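Local coordinates for protein p1 (Rice yellow mottle virus, PDB 6TY0) that binds zinc through a four-cysteine site in its N-terminal part and, as a viral RNA silencing suppressor, probably counters the silencing defence of the infected plant, at residues I8-Q13 / S45-F50; D39-P44 / V86-V91; E53-V58 / Q76-T81. One frame throughout, in Å; residues are numbered along the deposited sequence.

Contact 1 of 3, residues I8-Q13 / S45-F50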
loop_
_atom_site.group_PDB
_atom_site.type_symbol
_atom_site.label_atom_id
_atom_site.label_comp_id
_atom_site.label_asym_id
_atom_site.label_seq_id
_atom_site.Cartn_x
_atom_site.Cartn_y
_atom_site.Cartn_z
ATOM N N ILE A 8 -7.796 -14.394 8.444
ATOM C CA ILE A 8 -7.679 -15.683 7.762
ATOM C C ILE A 8 -7.854 -16.831 8.763
ATOM O O ILE A 8 -7.149 -16.879 9.772
ATOM C CB ILE A 8 -6.334 -15.774 7.067
ATOM C CG1 ILE A 8 -6.272 -14.704 5.963
ATOM C CG2 ILE A 8 -6.121 -17.151 6.469
ATOM C CD1 ILE A 8 -4.868 -14.383 5.605
ATOM N N ARG A 9 -8.792 -17.717 8.493
ATOM C CA ARG A 9 -9.000 -18.928 9.334
ATOM C C ARG A 9 -8.897 -20.209 8.475
ATOM O O ARG A 9 -9.070 -20.135 7.262
ATOM C CB ARG A 9 -10.363 -18.863 9.997
ATOM C CG ARG A 9 -10.593 -17.663 10.903
ATOM C CD ARG A 9 -11.712 -17.960 11.881
ATOM N NE ARG A 9 -12.791 -16.976 11.865
ATOM C CZ ARG A 9 -13.724 -16.869 10.910
ATOM N NH1 ARG A 9 -13.697 -17.657 9.841
ATOM N NH2 ARG A 9 -14.680 -15.945 11.011
ATOM N N PRO A 10 -8.643 -21.373 9.101
ATOM C CA PRO A 10 -8.321 -22.593 8.361
ATOM C C PRO A 10 -9.541 -23.132 7.616
ATOM O O PRO A 10 -10.683 -22.936 8.051
ATOM C CB PRO A 10 -7.905 -23.593 9.457
ATOM C CG PRO A 10 -7.834 -22.801 10.733
ATOM C CD PRO A 10 -8.756 -21.640 10.553
ATOM N N THR A 11 -9.310 -23.775 6.487
ATOM C CA THR A 11 -10.409 -24.536 5.817
ATOM C C THR A 11 -10.780 -25.733 6.681
ATOM O O THR A 11 -10.008 -26.098 7.566
ATOM C CB THR A 11 -9.919 -25.056 4.478
ATOM O OG1 THR A 11 -8.578 -25.560 4.641
ATOM C CG2 THR A 11 -9.886 -23.926 3.447
ATOM N N GLU A 12 -11.939 -26.355 6.439
ATOM C CA GLU A 12 -12.310 -27.602 7.168
ATOM C C GLU A 12 -11.278 -28.715 7.059
ATOM O O GLU A 12 -11.028 -29.416 8.008
ATOM C CB GLU A 12 -13.660 -28.131 6.706
ATOM C CG GLU A 12 -14.811 -27.233 7.112
ATOM C CD GLU A 12 -16.164 -27.761 6.651
ATOM O OE1 GLU A 12 -16.236 -28.923 6.186
ATOM O OE2 GLU A 12 -17.162 -27.008 6.760
ATOM N N GLN A 13 -10.625 -28.824 5.919
ATOM C CA GLN A 13 -9.686 -29.894 5.672
ATOM C C GLN A 13 -8.389 -29.669 6.383
ATOM O O GLN A 13 -7.533 -30.555 6.374
ATOM C CB GLN A 13 -9.337 -29.998 4.180
ATOM C CG GLN A 13 -10.511 -29.821 3.233
ATOM C CD GLN A 13 -10.766 -28.358 2.849
ATOM O OE1 GLN A 13 -9.962 -27.739 2.146
ATOM N NE2 GLN A 13 -11.896 -27.807 3.299
ATOM N N SER A 45 -12.922 -11.531 5.435
ATOM C CA SER A 45 -12.738 -12.693 6.268
ATOM C C SER A 45 -12.661 -13.916 5.346
ATOM O O SER A 45 -13.573 -14.152 4.558
ATOM C CB SER A 45 -13.916 -12.786 7.215
ATOM O OG SER A 45 -13.736 -13.858 8.111
ATOM N N LEU A 46 -11.545 -14.639 5.388
ATOM C CA LEU A 46 -11.209 -15.654 4.392
ATOM C C LEU A 46 -10.879 -16.989 5.046
ATOM O O LEU A 46 -10.488 -17.036 6.228
ATOM C CB LEU A 46 -9.972 -15.259 3.620
ATOM C CG LEU A 46 -9.905 -13.868 2.950
ATOM C CD1 LEU A 46 -8.509 -13.671 2.440
ATOM C CD2 LEU A 46 -10.931 -13.709 1.815
ATOM N N ARG A 47 -10.987 -18.059 4.250
ATOM C CA ARG A 47 -10.631 -19.396 4.666
ATOM C C ARG A 47 -9.520 -19.825 3.777
ATOM O O ARG A 47 -9.624 -19.718 2.552
ATOM C CB ARG A 47 -11.802 -20.370 4.478
ATOM C CG ARG A 47 -12.936 -20.158 5.437
ATOM C CD ARG A 47 -12.704 -20.931 6.716
ATOM N NE ARG A 47 -13.666 -20.513 7.721
ATOM C CZ ARG A 47 -13.600 -20.813 9.015
ATOM N NH1 ARG A 47 -12.612 -21.563 9.501
ATOM N NH2 ARG A 47 -14.537 -20.357 9.831
ATOM N N ALA A 48 -8.447 -20.314 4.376
ATOM C CA ALA A 48 -7.333 -20.842 3.630
ATOM C C ALA A 48 -6.780 -22.075 4.319
ATOM O O ALA A 48 -7.175 -22.405 5.448
ATOM C CB ALA A 48 -6.245 -19.788 3.522
ATOM N N ASP A 49 -5.810 -22.704 3.666
ATOM C CA ASP A 49 -5.258 -23.974 4.140
ATOM C C ASP A 49 -4.116 -23.781 5.121
ATOM O O ASP A 49 -3.033 -23.351 4.723
ATOM C CB ASP A 49 -4.707 -24.793 2.978
ATOM C CG ASP A 49 -5.812 -25.390 2.103
ATOM O OD1 ASP A 49 -6.909 -25.754 2.611
ATOM O OD2 ASP A 49 -5.549 -25.460 0.888
ATOM N N PHE A 50 -4.351 -24.158 6.375
ATOM C CA PHE A 50 -3.289 -24.124 7.361
ATOM C C PHE A 50 -2.195 -25.086 6.923
ATOM O O PHE A 50 -2.457 -26.180 6.472
ATOM C CB PHE A 50 -3.793 -24.464 8.753
ATOM C CG PHE A 50 -2.680 -24.588 9.760
ATOM C CD1 PHE A 50 -2.113 -23.450 10.332
ATOM C CD2 PHE A 50 -2.181 -25.837 10.127
ATOM C CE1 PHE A 50 -1.068 -23.535 11.222
ATOM C CE2 PHE A 50 -1.138 -25.926 11.043
ATOM C CZ PHE A 50 -0.586 -24.775 11.590
#
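Ile8 pairs with Leu46 where strands 2-10 and 45-51 run parallel; its CG2, anti to the backbone N, meets Ala48 CB, and its CG1 lies beside Leu46 CD1. Arg9 bonds through both backbone polar atoms, as parallel pairing requires: its N reaches Leu46 O at 2.9 Å, nearly straight at 172°, and its O accepts Ala48 N at 3.0 Å. Its side chain bends at chi3, bringing Arg9 NH1 over one face of the Arg47 guanidinium, 2.8 Å from Arg47 NH2. Two donors of like charge meet there without a bond; Arg47 NH1 is separately bonded to Pro10 O, which lies near the guanidinium plane (2.8 Å, 165°). The Pro10 ring touches Phe50 CB. Thr11 N reaches Ala48 O at 2.7 Å but from above the carbonyl plane, a less regular bond past the end of strand 2-10. Thr11 OG1, in the crowded position between N and carbonyl carbon (chi1 42°), donates to Asp49 OD1 at 2.6 Å on the anti lone pair. In the mixed sheet, strand 2-10 lies between 26-32 and 45-51, strand 80-81 pairs with the far edge of 45-51, and helix 15-21 packs on Pro10 and Phe50 through Ala18.

Contact 2 of 3, residues D39-P44 / V86-V91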
loop_
_atom_site.group_PDB
_atom_site.type_symbol
_atom_site.label_atom_id
_atom_site.label_comp_id
_atom_site.label_asym_id
_atom_site.label_seq_id
_atom_site.Cartn_x
_atom_site.Cartn_y
_atom_site.Cartn_z
ATOM N N ASP A 39 -18.006 2.589 0.531
ATOM C CA ASP A 39 -18.754 1.658 1.415
ATOM C C ASP A 39 -18.515 0.188 1.103
ATOM O O ASP A 39 -18.481 -0.631 2.006
ATOM C CB ASP A 39 -20.280 1.885 1.333
ATOM C CG ASP A 39 -20.757 3.048 2.183
ATOM O OD1 ASP A 39 -20.001 4.026 2.400
ATOM O OD2 ASP A 39 -21.915 2.987 2.639
ATOM N N SER A 40 -18.367 -0.140 -0.179
ATOM C CA SER A 40 -18.262 -1.540 -0.618
ATOM C C SER A 40 -16.876 -2.171 -0.361
ATOM O O SER A 40 -16.704 -3.357 -0.595
ATOM C CB SER A 40 -18.615 -1.647 -2.103
ATOM O OG SER A 40 -17.967 -0.605 -2.838
ATOM N N VAL A 41 -15.899 -1.383 0.095
ATOM C CA VAL A 41 -14.600 -1.922 0.495
ATOM C C VAL A 41 -14.623 -2.188 1.990
ATOM O O VAL A 41 -14.602 -1.263 2.779
ATOM C CB VAL A 41 -13.478 -0.946 0.102
ATOM C CG1 VAL A 41 -12.139 -1.299 0.707
ATOM C CG2 VAL A 41 -13.367 -0.928 -1.415
ATOM N N ARG A 42 -14.675 -3.447 2.387
ATOM C CA ARG A 42 -14.774 -3.785 3.800
ATOM C C ARG A 42 -13.780 -4.867 4.117
ATOM O O ARG A 42 -13.472 -5.700 3.260
ATOM C CB ARG A 42 -16.188 -4.295 4.138
ATOM C CG ARG A 42 -17.269 -3.255 3.897
ATOM C CD ARG A 42 -18.674 -3.829 3.861
ATOM N NE ARG A 42 -19.610 -2.715 3.888
ATOM C CZ ARG A 42 -19.900 -1.977 4.969
ATOM N NH1 ARG A 42 -19.357 -2.239 6.163
ATOM N NH2 ARG A 42 -20.754 -0.962 4.858
ATOM N N ASP A 43 -13.342 -4.876 5.369
ATOM C CA ASP A 43 -12.370 -5.869 5.867
ATOM C C ASP A 43 -12.867 -7.280 5.567
ATOM O O ASP A 43 -13.924 -7.646 6.021
ATOM C CB ASP A 43 -12.167 -5.709 7.374
ATOM C CG ASP A 43 -11.507 -4.405 7.735
ATOM O OD1 ASP A 43 -10.770 -3.851 6.903
ATOM O OD2 ASP A 43 -11.707 -3.934 8.860
ATOM N N PRO A 44 -12.134 -8.047 4.747
ATOM C CA PRO A 44 -12.572 -9.397 4.447
ATOM C C PRO A 44 -12.174 -10.438 5.479
ATOM O O PRO A 44 -11.177 -10.274 6.215
ATOM C CB PRO A 44 -11.834 -9.736 3.169
ATOM C CG PRO A 44 -10.619 -8.914 3.213
ATOM C CD PRO A 44 -10.996 -7.651 3.919
ATOM N N VAL A 86 -8.272 -11.514 -3.082
ATOM C CA VAL A 86 -9.357 -10.598 -2.709
ATOM C C VAL A 86 -9.459 -9.555 -3.805
ATOM O O VAL A 86 -8.449 -8.979 -4.216
ATOM C CB VAL A 86 -9.066 -9.882 -1.385
ATOM C CG1 VAL A 86 -10.222 -8.929 -1.009
ATOM C CG2 VAL A 86 -8.796 -10.916 -0.296
ATOM N N HIS A 87 -10.669 -9.317 -4.267
ATOM C CA HIS A 87 -10.942 -8.409 -5.387
ATOM C C HIS A 87 -11.992 -7.434 -4.979
ATOM O O HIS A 87 -13.060 -7.829 -4.583
ATOM C CB HIS A 87 -11.499 -9.182 -6.578
ATOM C CG HIS A 87 -10.475 -10.017 -7.242
ATOM N ND1 HIS A 87 -9.347 -9.472 -7.804
ATOM C CD2 HIS A 87 -10.379 -11.351 -7.413
ATOM C CE1 HIS A 87 -8.594 -10.438 -8.297
ATOM N NE2 HIS A 87 -9.206 -11.586 -8.087
ATOM N N PHE A 88 -11.667 -6.156 -5.041
ATOM C CA PHE A 88 -12.655 -5.104 -4.849
ATOM C C PHE A 88 -12.856 -4.464 -6.196
ATOM O O PHE A 88 -12.067 -3.611 -6.616
ATOM C CB PHE A 88 -12.148 -4.082 -3.833
ATOM C CG PHE A 88 -12.124 -4.616 -2.439
ATOM C CD1 PHE A 88 -13.311 -4.945 -1.805
ATOM C CD2 PHE A 88 -10.942 -4.842 -1.790
ATOM C CE1 PHE A 88 -13.297 -5.476 -0.520
ATOM C CE2 PHE A 88 -10.911 -5.395 -0.516
ATOM C CZ PHE A 88 -12.096 -5.698 0.132
ATOM N N ASP A 89 -13.901 -4.928 -6.883
ATOM C CA ASP A 89 -14.378 -4.324 -8.134
ATOM C C ASP A 89 -15.510 -3.385 -7.766
ATOM O O ASP A 89 -16.628 -3.824 -7.572
ATOM C CB ASP A 89 -14.833 -5.406 -9.123
ATOM C CG ASP A 89 -13.679 -6.338 -9.514
ATOM O OD1 ASP A 89 -12.637 -5.837 -9.939
ATOM O OD2 ASP A 89 -13.801 -7.554 -9.343
ATOM N N VAL A 90 -15.201 -2.096 -7.650
ATOM C CA VAL A 90 -16.117 -1.170 -7.035
ATOM C C VAL A 90 -16.132 0.122 -7.821
ATOM O O VAL A 90 -15.404 0.263 -8.766
ATOM C CB VAL A 90 -15.668 -0.881 -5.585
ATOM C CG1 VAL A 90 -15.652 -2.167 -4.774
ATOM C CG2 VAL A 90 -14.305 -0.195 -5.557
ATOM N N VAL A 91 -16.997 1.040 -7.431
ATOM C CA VAL A 91 -17.010 2.393 -7.985
ATOM C C VAL A 91 -16.125 3.214 -7.070
ATOM O O VAL A 91 -16.374 3.284 -5.857
ATOM C CB VAL A 91 -18.439 2.984 -8.085
ATOM C CG1 VAL A 91 -18.404 4.395 -8.619
ATOM C CG2 VAL A 91 -19.332 2.089 -8.945
HETATM O O HOH W 1 -18.930 0.241 -5.575
#
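No direct hydrogen bond joins segment 39-44 to segment 86-91, although their touching parts run in nearly opposite directions, 173° apart. The CA atoms of Val41 and Phe88 are 6.5 Å apart, too far for a beta bridge, so side chains, backbone atoms of 40-42 and one water make the contact.

The aromatic interaction is a CH-pi contact. Val41 CG1, anti to the backbone N (chi1 169°), stands over the centre of the Phe88 ring, 4.3 Å from its centroid and 3° off the normal. Val41 CG2 approaches the ring's root, 4.0 Å from Phe88 CG. At the rim, Arg42 O lies near the ring plane, 3.4 Å from Phe88 CZ, so a carbonyl oxygen faces the ring edge, whose C-H groups probably carry slight positive charge. Pro44 CD comes up to the same edge.

These contacts lay an irregular connection, between strands 26-32 and 45-51, against strand 86-90, an outer strand of the three-stranded sheet that also contains 54-64 and 70-77. The Phe88 side chain is buried under this connection; its ring also meets that of Phe62, and Leu4 of strand 2-10 touches it. Beyond Val90, the chain soon reaches Cys92, which binds zinc with Cys64, Cys67 and Cys95; the Val90 side chain is about 8 Å from a zinc ion.

Aliphatic packing flanks the ring. Pro44 CG meets Val86 CG1 towards one end of the segments, while Val41 CG2 meets Val90 CG1 towards the other, where Trp36 also touches Val90.

The polar link is indirect. Ser40 OG, turned between the backbone N and carbonyl carbon, rests 3.4 Å from Val90 CG1 and hydrogen-bonds a water at 3.0 Å. That water accepts the backbone N-H of Val91, with 2.8 Å between its oxygen and Val91 N.

Contact 3 of 3, residues E53-V58 / Q76-T81; sequences EKVGWV and QVKYFT
Gln76 and Trp57 form a non-hydrogen-bonded pair at the base of an antiparallel hairpin, their side chains pointing the same way. Gln76 CB lies 3.9 Å from Val55 CG1, on the same face of the sheet. Beyond it, CG, anti to the carbonyl carbon (chi1 -44°), rests on the Trp57 indole face as a CH-pi contact, 3.7 Å from the centroid of the six-membered ring and 20° off its normal. The chain then runs out extended, so that CD passes Trp57 CH2 at 4.0 Å and the amide plane is only 21° from that of the ring. At the tip, Gln76 NE2 lies 3.6 Å from Val55 CG1. Neighbouring Gly56 and Val77 form the hydrogen-bonded pair: Val77 N meets Gly56 O at 2.7 Å, nearly along the C=O axis, and Gly56 N returns to Val77 O. A type II turn from Val77 to Phe80 then diverts the chain, and Tyr79 N donates to Lys54 O at 2.8 Å. Phe80 O lies 3.1 Å from Gly56 CA in a CA-H...O contact, an approach open to a residue without a side chain. The three backbone bonds set the register, while the polar Gln76 contributes mainly its aliphatic CG to the indole.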
loop_
_atom_site.group_PDB
_atom_site.type_symbol
_atom_site.label_atom_id
_atom_site.label_comp_id
_atom_site.label_asym_id
_atom_site.label_seq_id
_atom_site.Cartn_x
_atom_site.Cartn_y
_atom_site.Cartn_z
ATOM N N GLU A 53 4.533 -25.483 7.625
ATOM C CA GLU A 53 5.838 -25.183 7.030
ATOM C C GLU A 53 5.836 -24.164 5.893
ATOM O O GLU A 53 6.895 -23.912 5.332
ATOM C CB GLU A 53 6.438 -26.434 6.374
ATOM C CG GLU A 53 6.556 -27.638 7.257
ATOM C CD GLU A 53 7.124 -27.320 8.611
ATOM O OE1 GLU A 53 8.104 -26.523 8.739
ATOM O OE2 GLU A 53 6.549 -27.893 9.544
ATOM N N LYS A 54 4.687 -23.589 5.553
ATOM C CA LYS A 54 4.606 -22.622 4.438
ATOM C C LYS A 54 4.338 -21.181 4.890
ATOM O O LYS A 54 3.895 -20.912 6.019
ATOM C CB LYS A 54 3.491 -23.038 3.490
ATOM C CG LYS A 54 3.518 -24.515 3.155
ATOM C CD LYS A 54 4.641 -24.857 2.196
ATOM C CE LYS A 54 4.364 -24.249 0.837
ATOM N NZ LYS A 54 5.235 -24.852 -0.192
ATOM N N VAL A 55 4.628 -20.276 3.976
ATOM C CA VAL A 55 4.278 -18.896 4.073
ATOM C C VAL A 55 3.502 -18.637 2.796
ATOM O O VAL A 55 3.969 -19.010 1.728
ATOM C CB VAL A 55 5.536 -18.033 4.084
ATOM C CG1 VAL A 55 5.185 -16.548 4.031
ATOM C CG2 VAL A 55 6.353 -18.336 5.333
ATOM N N GLY A 56 2.306 -18.067 2.907
ATOM C CA GLY A 56 1.493 -17.731 1.714
ATOM C C GLY A 56 1.397 -16.236 1.495
ATOM O O GLY A 56 1.647 -15.435 2.417
ATOM N N TRP A 57 1.047 -15.855 0.271
ATOM C CA TRP A 57 0.701 -14.479 -0.048
ATOM C C TRP A 57 -0.807 -14.304 -0.060
ATOM O O TRP A 57 -1.566 -15.171 -0.512
ATOM C CB TRP A 57 1.202 -14.100 -1.428
ATOM C CG TRP A 57 2.664 -13.907 -1.568
ATOM C CD1 TRP A 57 3.554 -14.782 -2.154
ATOM C CD2 TRP A 57 3.427 -12.742 -1.196
ATOM N NE1 TRP A 57 4.832 -14.226 -2.155
ATOM C CE2 TRP A 57 4.775 -12.979 -1.582
ATOM C CE3 TRP A 57 3.107 -11.530 -0.566
ATOM C CZ2 TRP A 57 5.794 -12.046 -1.361
ATOM C CZ3 TRP A 57 4.129 -10.591 -0.350
ATOM C CH2 TRP A 57 5.457 -10.863 -0.747
ATOM N N VAL A 58 -1.240 -13.211 0.533
ATOM C CA VAL A 58 -2.590 -12.734 0.350
ATOM C C VAL A 58 -2.446 -11.545 -0.614
ATOM O O VAL A 58 -1.552 -10.717 -0.458
ATOM C CB VAL A 58 -3.296 -12.343 1.663
ATOM C CG1 VAL A 58 -2.617 -11.202 2.393
ATOM C CG2 VAL A 58 -4.749 -12.000 1.379
ATOM N N GLN A 76 2.676 -11.150 3.029
ATOM C CA GLN A 76 2.991 -12.554 3.453
ATOM C C GLN A 76 2.291 -12.929 4.730
ATOM O O GLN A 76 2.161 -12.101 5.595
ATOM C CB GLN A 76 4.477 -12.736 3.687
ATOM C CG GLN A 76 5.312 -12.102 2.607
ATOM C CD GLN A 76 6.738 -12.571 2.667
ATOM O OE1 GLN A 76 7.653 -11.785 2.948
ATOM N NE2 GLN A 76 6.940 -13.861 2.394
ATOM N N VAL A 77 1.827 -14.172 4.813
ATOM C CA VAL A 77 1.053 -14.698 5.940
ATOM C C VAL A 77 1.607 -16.075 6.272
ATOM O O VAL A 77 1.489 -17.018 5.483
ATOM C CB VAL A 77 -0.420 -14.918 5.642
ATOM C CG1 VAL A 77 -1.134 -15.354 6.923
ATOM C CG2 VAL A 77 -1.081 -13.669 5.112
ATOM N N LYS A 78 2.209 -16.171 7.449
ATOM C CA LYS A 78 2.825 -17.399 7.914
ATOM C C LYS A 78 1.797 -18.459 8.153
ATOM O O LYS A 78 0.765 -18.200 8.746
ATOM C CB LYS A 78 3.549 -17.126 9.230
ATOM C CG LYS A 78 4.802 -16.327 9.043
ATOM C CD LYS A 78 5.509 -16.154 10.366
ATOM C CE LYS A 78 6.864 -15.530 10.114
ATOM N NZ LYS A 78 7.486 -15.115 11.395
ATOM N N TYR A 79 2.119 -19.669 7.715
ATOM C CA TYR A 79 1.338 -20.898 7.959
ATOM C C TYR A 79 -0.005 -21.031 7.307
ATOM O O TYR A 79 -0.831 -21.856 7.739
ATOM C CB TYR A 79 1.174 -21.175 9.470
ATOM C CG TYR A 79 2.373 -20.767 10.292
ATOM C CD1 TYR A 79 3.655 -21.269 10.048
ATOM C CD2 TYR A 79 2.218 -19.815 11.295
ATOM C CE1 TYR A 79 4.751 -20.841 10.828
ATOM C CE2 TYR A 79 3.270 -19.403 12.066
ATOM C CZ TYR A 79 4.525 -19.903 11.831
ATOM O OH TYR A 79 5.500 -19.379 12.651
ATOM N N PHE A 80 -0.294 -20.167 6.346
ATOM C CA PHE A 80 -1.516 -20.308 5.583
ATOM C C PHE A 80 -1.118 -20.234 4.108
ATOM O O PHE A 80 -0.201 -19.479 3.707
ATOM C CB PHE A 80 -2.557 -19.263 5.924
ATOM C CG PHE A 80 -3.307 -19.551 7.162
ATOM C CD1 PHE A 80 -4.315 -20.462 7.166
ATOM C CD2 PHE A 80 -2.981 -18.918 8.336
ATOM C CE1 PHE A 80 -5.032 -20.733 8.312
ATOM C CE2 PHE A 80 -3.676 -19.186 9.502
ATOM C CZ PHE A 80 -4.707 -20.088 9.490
ATOM N N THR A 81 -1.805 -21.038 3.321
ATOM C CA THR A 81 -1.449 -21.178 1.938
ATOM C C THR A 81 -2.731 -21.288 1.078
ATOM O O THR A 81 -3.840 -21.481 1.608
ATOM C CB THR A 81 -0.436 -22.350 1.834
ATOM O OG1 THR A 81 0.405 -22.135 0.706
ATOM C CG2 THR A 81 -1.130 -23.716 1.762
#

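In the fold
From the N terminus, strand 2-10 meets strand 45-51 in contact 1, closing a loop that includes helix 15-21 and strand 26-32, which borders 2-10 on its other side. Segment 39-44 lies inside that loop but waits for 86-91, so contacts 1 and 2 cross along the chain; Leu46 also packs on Val86. The chain then turns into 54-64, and contact 3 closes the hairpin with 70-77, nested inside the larger loop of contact 2. Strand 80-81 pairs with 45-51, probably through Thr81 N to Asp49 O. Contact 1 thus lies within the four-stranded sheet, contact 3 spans from the three-stranded sheet to strand 80-81, and contact 2, nearest the zinc site, lays a connection on strand 86-90.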